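Local coordinates for protein TssK (Serratia sp. FS14, PDB 5Y0E) that serves as a trimeric baseplate component of the bacterial type VI secretion system, probably linking the baseplate to the membrane complex of the secretion machine, at residues A[237-248]-A[265-276]; A[343-351]-A[401-409]. All coordinates share one frame; numbering follows the deposited sequence.

Contact 1. Residues A[237-248]-A[265-276]; sequences LLQLINRHLGQV and DWLQFATELASF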
# COMPACT_ATOMS: atom_id res chain seq x y z
N LEU A 237 -13.59 13.87 3.72
CA LEU A 237 -12.21 14.15 3.39
C LEU A 237 -11.29 13.80 4.55
O LEU A 237 -10.21 13.25 4.34
CB LEU A 237 -12.06 15.62 3.00
CG LEU A 237 -10.62 16.09 2.77
CD1 LEU A 237 -10.00 15.48 1.53
CD2 LEU A 237 -10.60 17.55 2.65
N LEU A 238 -11.70 14.12 5.77
CA LEU A 238 -10.98 13.65 6.93
C LEU A 238 -10.85 12.13 6.92
O LEU A 238 -9.78 11.58 7.21
CB LEU A 238 -11.68 14.14 8.19
CG LEU A 238 -11.12 13.67 9.53
CD1 LEU A 238 -9.67 14.09 9.73
CD2 LEU A 238 -11.96 14.21 10.63
N GLN A 239 -11.91 11.43 6.54
CA GLN A 239 -11.83 9.99 6.34
C GLN A 239 -10.72 9.63 5.40
O GLN A 239 -9.97 8.68 5.65
CB GLN A 239 -13.12 9.47 5.77
CG GLN A 239 -13.87 8.65 6.66
CD GLN A 239 -15.26 8.49 6.15
OE1 GLN A 239 -16.10 9.35 6.40
NE2 GLN A 239 -15.52 7.39 5.45
N LEU A 240 -10.66 10.32 4.26
CA LEU A 240 -9.65 10.02 3.27
C LEU A 240 -8.27 10.36 3.78
O LEU A 240 -7.31 9.64 3.53
CB LEU A 240 -9.93 10.77 1.98
CG LEU A 240 -8.94 10.54 0.84
CD1 LEU A 240 -9.09 9.18 0.28
CD2 LEU A 240 -9.14 11.57 -0.24
N ILE A 241 -8.16 11.46 4.52
CA ILE A 241 -6.92 11.78 5.19
C ILE A 241 -6.56 10.71 6.22
O ILE A 241 -5.40 10.31 6.34
CB ILE A 241 -7.03 13.19 5.81
CG1 ILE A 241 -7.19 14.23 4.69
CG2 ILE A 241 -5.87 13.54 6.66
CD1 ILE A 241 -7.43 15.62 5.18
N ASN A 242 -7.55 10.19 6.93
CA ASN A 242 -7.27 9.26 8.02
C ASN A 242 -6.74 7.93 7.50
O ASN A 242 -5.81 7.36 8.07
CB ASN A 242 -8.51 9.06 8.87
CG ASN A 242 -8.70 10.18 9.85
OD1 ASN A 242 -7.77 10.89 10.16
ND2 ASN A 242 -9.90 10.33 10.35
N ARG A 243 -7.29 7.43 6.40
CA ARG A 243 -6.76 6.23 5.77
C ARG A 243 -5.28 6.36 5.46
O ARG A 243 -4.51 5.42 5.65
CB ARG A 243 -7.52 5.91 4.49
CG ARG A 243 -6.92 4.75 3.74
CD ARG A 243 -7.32 4.66 2.30
NE ARG A 243 -8.69 5.10 2.09
CZ ARG A 243 -9.21 5.44 0.92
NH1 ARG A 243 -8.46 5.37 -0.15
NH2 ARG A 243 -10.47 5.84 0.82
N HIS A 244 -4.86 7.52 4.98
CA HIS A 244 -3.48 7.72 4.57
C HIS A 244 -2.55 8.10 5.71
O HIS A 244 -1.34 7.96 5.57
CB HIS A 244 -3.45 8.76 3.44
CG HIS A 244 -4.06 8.25 2.18
ND1 HIS A 244 -5.39 8.40 1.89
CD2 HIS A 244 -3.54 7.53 1.16
CE1 HIS A 244 -5.66 7.82 0.74
NE2 HIS A 244 -4.55 7.27 0.28
N LEU A 245 -3.07 8.56 6.84
CA LEU A 245 -2.28 8.61 8.06
C LEU A 245 -1.63 7.26 8.34
O LEU A 245 -0.44 7.17 8.69
CB LEU A 245 -3.15 9.02 9.22
CG LEU A 245 -3.24 10.50 9.56
CD1 LEU A 245 -4.03 10.67 10.84
CD2 LEU A 245 -1.86 11.07 9.71
N GLY A 246 -2.39 6.19 8.16
CA GLY A 246 -1.88 4.88 8.44
C GLY A 246 -0.98 4.41 7.33
O GLY A 246 0.06 3.83 7.58
N GLN A 247 -1.40 4.68 6.10
CA GLN A 247 -0.63 4.26 4.94
C GLN A 247 0.75 4.87 4.96
O GLN A 247 1.74 4.18 4.69
CB GLN A 247 -1.36 4.65 3.66
CG GLN A 247 -0.96 3.87 2.46
CD GLN A 247 -1.48 4.45 1.17
OE1 GLN A 247 -0.89 5.38 0.65
NE2 GLN A 247 -2.55 3.91 0.63
N VAL A 248 0.85 6.16 5.27
CA VAL A 248 2.13 6.84 5.17
C VAL A 248 2.97 6.52 6.38
O VAL A 248 4.19 6.40 6.28
CB VAL A 248 1.94 8.36 4.96
CG1 VAL A 248 1.66 9.09 6.23
CG2 VAL A 248 3.15 8.96 4.31
N ASP A 265 0.11 3.79 -4.42
CA ASP A 265 -0.77 4.26 -3.37
C ASP A 265 -1.05 5.75 -3.52
O ASP A 265 -2.19 6.19 -3.35
CB ASP A 265 -0.17 3.96 -1.99
CG ASP A 265 -0.32 2.51 -1.57
OD1 ASP A 265 -1.00 1.72 -2.25
OD2 ASP A 265 0.24 2.15 -0.53
N TRP A 266 -0.03 6.54 -3.82
CA TRP A 266 -0.20 7.98 -3.84
C TRP A 266 -1.01 8.43 -5.06
O TRP A 266 -1.78 9.38 -4.98
CB TRP A 266 1.17 8.64 -3.80
CG TRP A 266 1.80 8.54 -2.46
CD1 TRP A 266 1.34 7.84 -1.41
CD2 TRP A 266 2.98 9.19 -2.00
NE1 TRP A 266 2.14 8.00 -0.34
CE2 TRP A 266 3.17 8.83 -0.68
CE3 TRP A 266 3.88 10.06 -2.58
CZ2 TRP A 266 4.22 9.30 0.08
CZ3 TRP A 266 4.94 10.51 -1.83
CH2 TRP A 266 5.10 10.14 -0.52
N LEU A 267 -0.89 7.72 -6.17
CA LEU A 267 -1.69 8.03 -7.33
C LEU A 267 -3.17 7.87 -7.04
O LEU A 267 -3.98 8.73 -7.41
CB LEU A 267 -1.28 7.14 -8.49
CG LEU A 267 -2.09 7.23 -9.76
CD1 LEU A 267 -2.02 8.64 -10.33
CD2 LEU A 267 -1.55 6.24 -10.73
N GLN A 268 -3.54 6.79 -6.37
CA GLN A 268 -4.93 6.59 -6.01
C GLN A 268 -5.39 7.66 -5.04
O GLN A 268 -6.48 8.20 -5.18
CB GLN A 268 -5.11 5.20 -5.40
CG GLN A 268 -5.00 4.06 -6.38
CD GLN A 268 -4.89 2.71 -5.68
OE1 GLN A 268 -5.84 2.20 -5.12
NE2 GLN A 268 -3.71 2.15 -5.69
N PHE A 269 -4.57 7.96 -4.04
CA PHE A 269 -4.85 9.08 -3.18
C PHE A 269 -5.17 10.33 -4.01
O PHE A 269 -6.19 10.98 -3.80
CB PHE A 269 -3.64 9.29 -2.27
CG PHE A 269 -3.87 10.24 -1.14
CD1 PHE A 269 -5.11 10.71 -0.85
CD2 PHE A 269 -2.81 10.66 -0.38
CE1 PHE A 269 -5.30 11.57 0.17
CE2 PHE A 269 -2.99 11.52 0.64
CZ PHE A 269 -4.24 11.98 0.91
N ALA A 270 -4.34 10.63 -5.00
CA ALA A 270 -4.56 11.84 -5.78
C ALA A 270 -5.86 11.76 -6.57
O ALA A 270 -6.68 12.68 -6.52
CB ALA A 270 -3.38 12.08 -6.72
N THR A 271 -6.08 10.67 -7.28
CA THR A 271 -7.26 10.64 -8.12
C THR A 271 -8.54 10.62 -7.30
O THR A 271 -9.56 11.13 -7.77
CB THR A 271 -7.22 9.46 -9.08
OG1 THR A 271 -7.33 8.23 -8.37
CG2 THR A 271 -5.94 9.50 -9.87
N GLU A 272 -8.53 10.09 -6.09
CA GLU A 272 -9.72 10.23 -5.26
C GLU A 272 -9.84 11.65 -4.70
O GLU A 272 -10.94 12.14 -4.47
CB GLU A 272 -9.72 9.20 -4.12
CG GLU A 272 -11.03 9.08 -3.36
CD GLU A 272 -11.04 7.98 -2.29
OE1 GLU A 272 -11.79 8.11 -1.32
OE2 GLU A 272 -10.32 6.96 -2.41
N LEU A 273 -8.72 12.31 -4.48
CA LEU A 273 -8.75 13.68 -3.98
C LEU A 273 -9.36 14.65 -5.00
O LEU A 273 -10.05 15.59 -4.61
CB LEU A 273 -7.33 14.07 -3.59
CG LEU A 273 -7.04 15.25 -2.68
CD1 LEU A 273 -7.91 15.19 -1.51
CD2 LEU A 273 -5.59 15.21 -2.28
N ALA A 274 -9.16 14.40 -6.29
CA ALA A 274 -9.82 15.16 -7.34
C ALA A 274 -11.32 15.25 -7.15
O ALA A 274 -11.94 16.20 -7.61
CB ALA A 274 -9.53 14.54 -8.70
N SER A 275 -11.92 14.29 -6.45
CA SER A 275 -13.33 14.40 -6.13
C SER A 275 -13.65 15.70 -5.44
O SER A 275 -14.72 16.28 -5.65
CB SER A 275 -13.74 13.23 -5.25
OG SER A 275 -13.58 12.01 -5.94
N PHE A 276 -12.72 16.21 -4.65
CA PHE A 276 -12.94 17.41 -3.88
C PHE A 276 -12.50 18.68 -4.61
O PHE A 276 -12.63 19.76 -4.06
CB PHE A 276 -12.22 17.27 -2.54
CG PHE A 276 -12.69 16.08 -1.78
CD1 PHE A 276 -12.08 14.84 -1.94
CD2 PHE A 276 -13.78 16.17 -0.94
CE1 PHE A 276 -12.54 13.76 -1.28
CE2 PHE A 276 -14.22 15.05 -0.27
CZ PHE A 276 -13.61 13.86 -0.44
O HOH W 1 -4.35 4.90 -1.47
O HOH W 2 1.88 5.65 1.78
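His244 and Phe269 lie flat on each other where two antiparallel helices pack side by side; the axes of the two segments come within 11.5 Å and run at 175° to each other. The ring planes are only 10° apart, with CG of Phe269 over the middle of the imidazole. A straight bond within the helix, from His244 ND1 to Leu240 O at 2.8 Å, fixes the rotation of the imidazole. At its other nitrogen, water 1 joins His244 NE2 to Gln247 NE2 and Asp265 O, and water 2 carries the chain on from Gln247 OE1 to Trp266 NE1. The amide of Gln247 also stacks on the Asp265 carboxylate.

Apolar contacts run from the stack toward Leu237 and Phe276. Leu240 makes the link, its CG resting against Phe269 CE1 at 3.8 Å. Leu237, with CG anti to its own nitrogen (chi1 174°), puts CD1 over the face of the Phe276 ring, 4.2 Å from the centroid, and 3.7 Å from Leu273 CD1.

The ionic contact is looser: Arg243 NH1 reaches Glu272 OE2 at 3.3 Å in a weakly bonded salt bridge. The stronger partners lie across the trimer, since Arg243 NE pairs with Glu272 of the second subunit and Glu272 with Arg243 of the third.

Helix 197-222 packs against Leu237 and Trp266, while helix 294-309 meets Phe269 and Trp266, completing a helical bundle.

Contact 2. Residues A[343-351]-A[401-409]; sequences FGFVLAVRA and AGYTYFELE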
# COMPACT_ATOMS: atom_id res chain seq x y z
N PHE A 343 11.38 33.89 6.49
CA PHE A 343 10.07 33.70 7.05
C PHE A 343 9.83 34.27 8.41
O PHE A 343 10.72 34.38 9.21
CB PHE A 343 9.80 32.20 7.17
CG PHE A 343 9.58 31.52 5.86
CD1 PHE A 343 10.64 31.13 5.10
CD2 PHE A 343 8.32 31.28 5.41
CE1 PHE A 343 10.45 30.52 3.89
CE2 PHE A 343 8.12 30.67 4.22
CZ PHE A 343 9.19 30.29 3.45
N GLY A 344 8.59 34.64 8.66
CA GLY A 344 8.17 35.08 9.96
C GLY A 344 7.72 33.84 10.71
O GLY A 344 7.55 32.78 10.16
N PHE A 345 7.47 33.97 12.00
CA PHE A 345 7.08 32.79 12.73
C PHE A 345 6.01 33.13 13.75
O PHE A 345 6.14 34.11 14.48
CB PHE A 345 8.30 32.16 13.39
CG PHE A 345 9.26 31.58 12.40
CD1 PHE A 345 9.11 30.28 11.96
CD2 PHE A 345 10.29 32.34 11.88
CE1 PHE A 345 9.99 29.74 11.04
CE2 PHE A 345 11.16 31.80 10.96
CZ PHE A 345 11.01 30.50 10.54
N VAL A 346 4.94 32.33 13.77
CA VAL A 346 3.77 32.61 14.61
C VAL A 346 3.33 31.34 15.31
O VAL A 346 3.34 30.25 14.74
CB VAL A 346 2.60 33.19 13.79
CG1 VAL A 346 1.49 33.58 14.71
CG2 VAL A 346 3.01 34.38 13.00
N LEU A 347 2.83 31.51 16.51
CA LEU A 347 2.30 30.44 17.29
C LEU A 347 0.81 30.65 17.50
O LEU A 347 0.43 31.62 18.08
CB LEU A 347 2.95 30.46 18.64
CG LEU A 347 4.07 29.51 18.88
CD1 LEU A 347 4.41 29.62 20.33
CD2 LEU A 347 3.60 28.11 18.56
N ALA A 348 -0.02 29.76 17.01
CA ALA A 348 -1.45 29.89 17.19
C ALA A 348 -1.70 29.09 18.42
O ALA A 348 -1.39 27.94 18.44
CB ALA A 348 -2.17 29.30 16.01
N VAL A 349 -2.29 29.69 19.43
CA VAL A 349 -2.49 29.04 20.70
C VAL A 349 -3.88 29.17 21.28
O VAL A 349 -4.50 30.17 21.13
CB VAL A 349 -1.48 29.66 21.68
CG1 VAL A 349 -1.51 29.03 23.05
CG2 VAL A 349 -0.09 29.60 21.12
N ARG A 350 -4.38 28.11 21.89
CA ARG A 350 -5.66 28.10 22.58
C ARG A 350 -5.50 27.18 23.76
O ARG A 350 -4.80 26.22 23.67
CB ARG A 350 -6.80 27.63 21.69
CG ARG A 350 -7.38 26.31 22.12
CD ARG A 350 -8.87 26.24 21.97
NE ARG A 350 -9.55 26.01 23.24
CZ ARG A 350 -9.16 25.15 24.16
NH1 ARG A 350 -9.84 25.03 25.26
NH2 ARG A 350 -8.10 24.43 23.98
N ALA A 351 -6.12 27.50 24.87
CA ALA A 351 -6.03 26.67 26.04
C ALA A 351 -7.21 26.90 26.93
O ALA A 351 -7.93 27.84 26.75
CB ALA A 351 -4.76 26.98 26.80
N ALA A 401 -10.96 31.40 15.25
CA ALA A 401 -11.57 32.26 16.25
C ALA A 401 -11.47 31.61 17.60
O ALA A 401 -11.83 30.44 17.77
CB ALA A 401 -13.04 32.49 15.91
N GLY A 402 -10.98 32.36 18.58
CA GLY A 402 -10.70 31.83 19.88
C GLY A 402 -9.25 31.50 20.13
O GLY A 402 -8.89 31.18 21.26
N TYR A 403 -8.40 31.53 19.11
CA TYR A 403 -6.98 31.37 19.31
C TYR A 403 -6.31 32.72 19.44
O TYR A 403 -6.79 33.74 18.95
CB TYR A 403 -6.33 30.60 18.16
CG TYR A 403 -6.55 29.12 18.15
CD1 TYR A 403 -7.82 28.57 18.19
CD2 TYR A 403 -5.48 28.26 18.05
CE1 TYR A 403 -8.01 27.22 18.15
CE2 TYR A 403 -5.65 26.91 18.01
CZ TYR A 403 -6.92 26.39 18.06
OH TYR A 403 -7.08 25.02 18.02
N THR A 404 -5.17 32.72 20.10
CA THR A 404 -4.31 33.87 20.20
C THR A 404 -3.07 33.59 19.39
O THR A 404 -2.59 32.46 19.34
CB THR A 404 -3.95 34.16 21.65
OG1 THR A 404 -5.14 34.39 22.37
CG2 THR A 404 -3.10 35.38 21.76
N TYR A 405 -2.57 34.63 18.73
CA TYR A 405 -1.49 34.51 17.78
C TYR A 405 -0.33 35.33 18.29
O TYR A 405 -0.46 36.53 18.51
CB TYR A 405 -1.93 34.97 16.41
CG TYR A 405 -2.93 34.03 15.84
CD1 TYR A 405 -4.25 34.05 16.26
CD2 TYR A 405 -2.55 33.08 14.92
CE1 TYR A 405 -5.15 33.18 15.77
CE2 TYR A 405 -3.45 32.20 14.42
CZ TYR A 405 -4.74 32.24 14.84
OH TYR A 405 -5.62 31.34 14.31
N PHE A 406 0.79 34.67 18.51
CA PHE A 406 1.99 35.31 19.00
C PHE A 406 3.02 35.28 17.90
O PHE A 406 3.36 34.22 17.38
CB PHE A 406 2.52 34.59 20.24
CG PHE A 406 1.57 34.59 21.37
CD1 PHE A 406 1.54 35.64 22.25
CD2 PHE A 406 0.70 33.54 21.55
CE1 PHE A 406 0.67 35.65 23.30
CE2 PHE A 406 -0.19 33.55 22.61
CZ PHE A 406 -0.19 34.61 23.48
N GLU A 407 3.51 36.45 17.52
CA GLU A 407 4.66 36.50 16.64
C GLU A 407 5.93 36.37 17.47
O GLU A 407 5.99 36.85 18.60
CB GLU A 407 4.66 37.80 15.85
CG GLU A 407 5.72 37.90 14.78
CD GLU A 407 5.32 38.85 13.66
OE1 GLU A 407 4.44 39.70 13.90
OE2 GLU A 407 5.88 38.74 12.55
N LEU A 408 6.91 35.67 16.93
CA LEU A 408 8.23 35.61 17.54
C LEU A 408 8.99 36.89 17.25
O LEU A 408 8.96 37.41 16.14
CB LEU A 408 9.01 34.41 17.02
CG LEU A 408 8.68 33.07 17.67
CD1 LEU A 408 7.31 32.58 17.27
CD2 LEU A 408 9.72 32.04 17.32
N GLU A 409 9.59 37.45 18.29
CA GLU A 409 10.31 38.70 18.14
C GLU A 409 11.64 38.40 17.56
O GLU A 409 12.38 37.60 18.08
CB GLU A 409 10.48 39.39 19.48
CG GLU A 409 9.19 39.58 20.25
CD GLU A 409 9.26 40.71 21.25
OE1 GLU A 409 10.27 40.84 21.95
OE2 GLU A 409 8.29 41.49 21.33
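Two neighbouring strands of an eight-stranded antiparallel sheet meet here, 343-350 and 404-408, joined through a long excursion that includes helix 355-365. Five backbone hydrogen bonds hold them. Leu347 and Phe406 form one hydrogen-bonded pair, with Leu347 N to Phe406 O at 2.9 Å, and Val349 and Thr404 form the next, Val349 N to Thr404 O and Thr404 N to Val349 O, each 2.8 Å. Leu408 N to Phe345 O, nearly straight at 171°, extends the pairing. Between them, at the non-hydrogen-bonded pairs, CA-H groups lean on carbonyl oxygens, as Val346 CA does on Phe406 O.

The two faces of the sheet are packed differently. On the face of Leu347, Val349, Thr404 and Phe406, Val349 CG2 stands anti to the carbonyl carbon and beside the backbone N (chi1 -177°), which brings that branch to the edge of the Phe406 ring at CD2, 4.0 Å away, the two side chains crossing at about a right angle. Helix 355-365 lies against this face, where Phe362 touches Leu347 and Val349 and its ring meets that of Phe406. On the other face, Ala348 CB approaches the Tyr405 ring obliquely, 3.5 Å from CE2, while Val346 CG1 sits at the edge of the same ring.

Strand 436-443 flanks 343-350 on its other side, and 387-389 flanks 404-408, which places this pair inside the sheet. The polar ends turn to other partners: the Tyr405 hydroxyl to the backbone nitrogen of His400, the Arg350 guanidinium to Asp352, and the Tyr403 hydroxyl to Asp436. Near Gly402 the aliphatic part of the arginine does the touching: Arg350 CB stands over the centre of the Tyr403 ring, 3.6 Å from its centroid and 4° off the normal.

Contact 1 closes before contact 2 opens along the chain, and the two belong to different structural parts: the helical bundle and the antiparallel sheet that follows it. Their centres are 29 Å apart and their nearest atoms about 14 Å, so neither touches the other. Both come within reach of the second subunit, but unequally. The helix pair 237-248 and 265-276 is tied into the trimer by salt bridges and hydrogen bonds to both other copies, whereas contact 2 approaches the second subunit at Arg350, close to the like-charged Arg395 of that subunit, and at Ala401, on its Tyr399. A sulfate ion, probably from the crystallisation liquor, lies about 3 Å from the Asp265 side chain in contact 1.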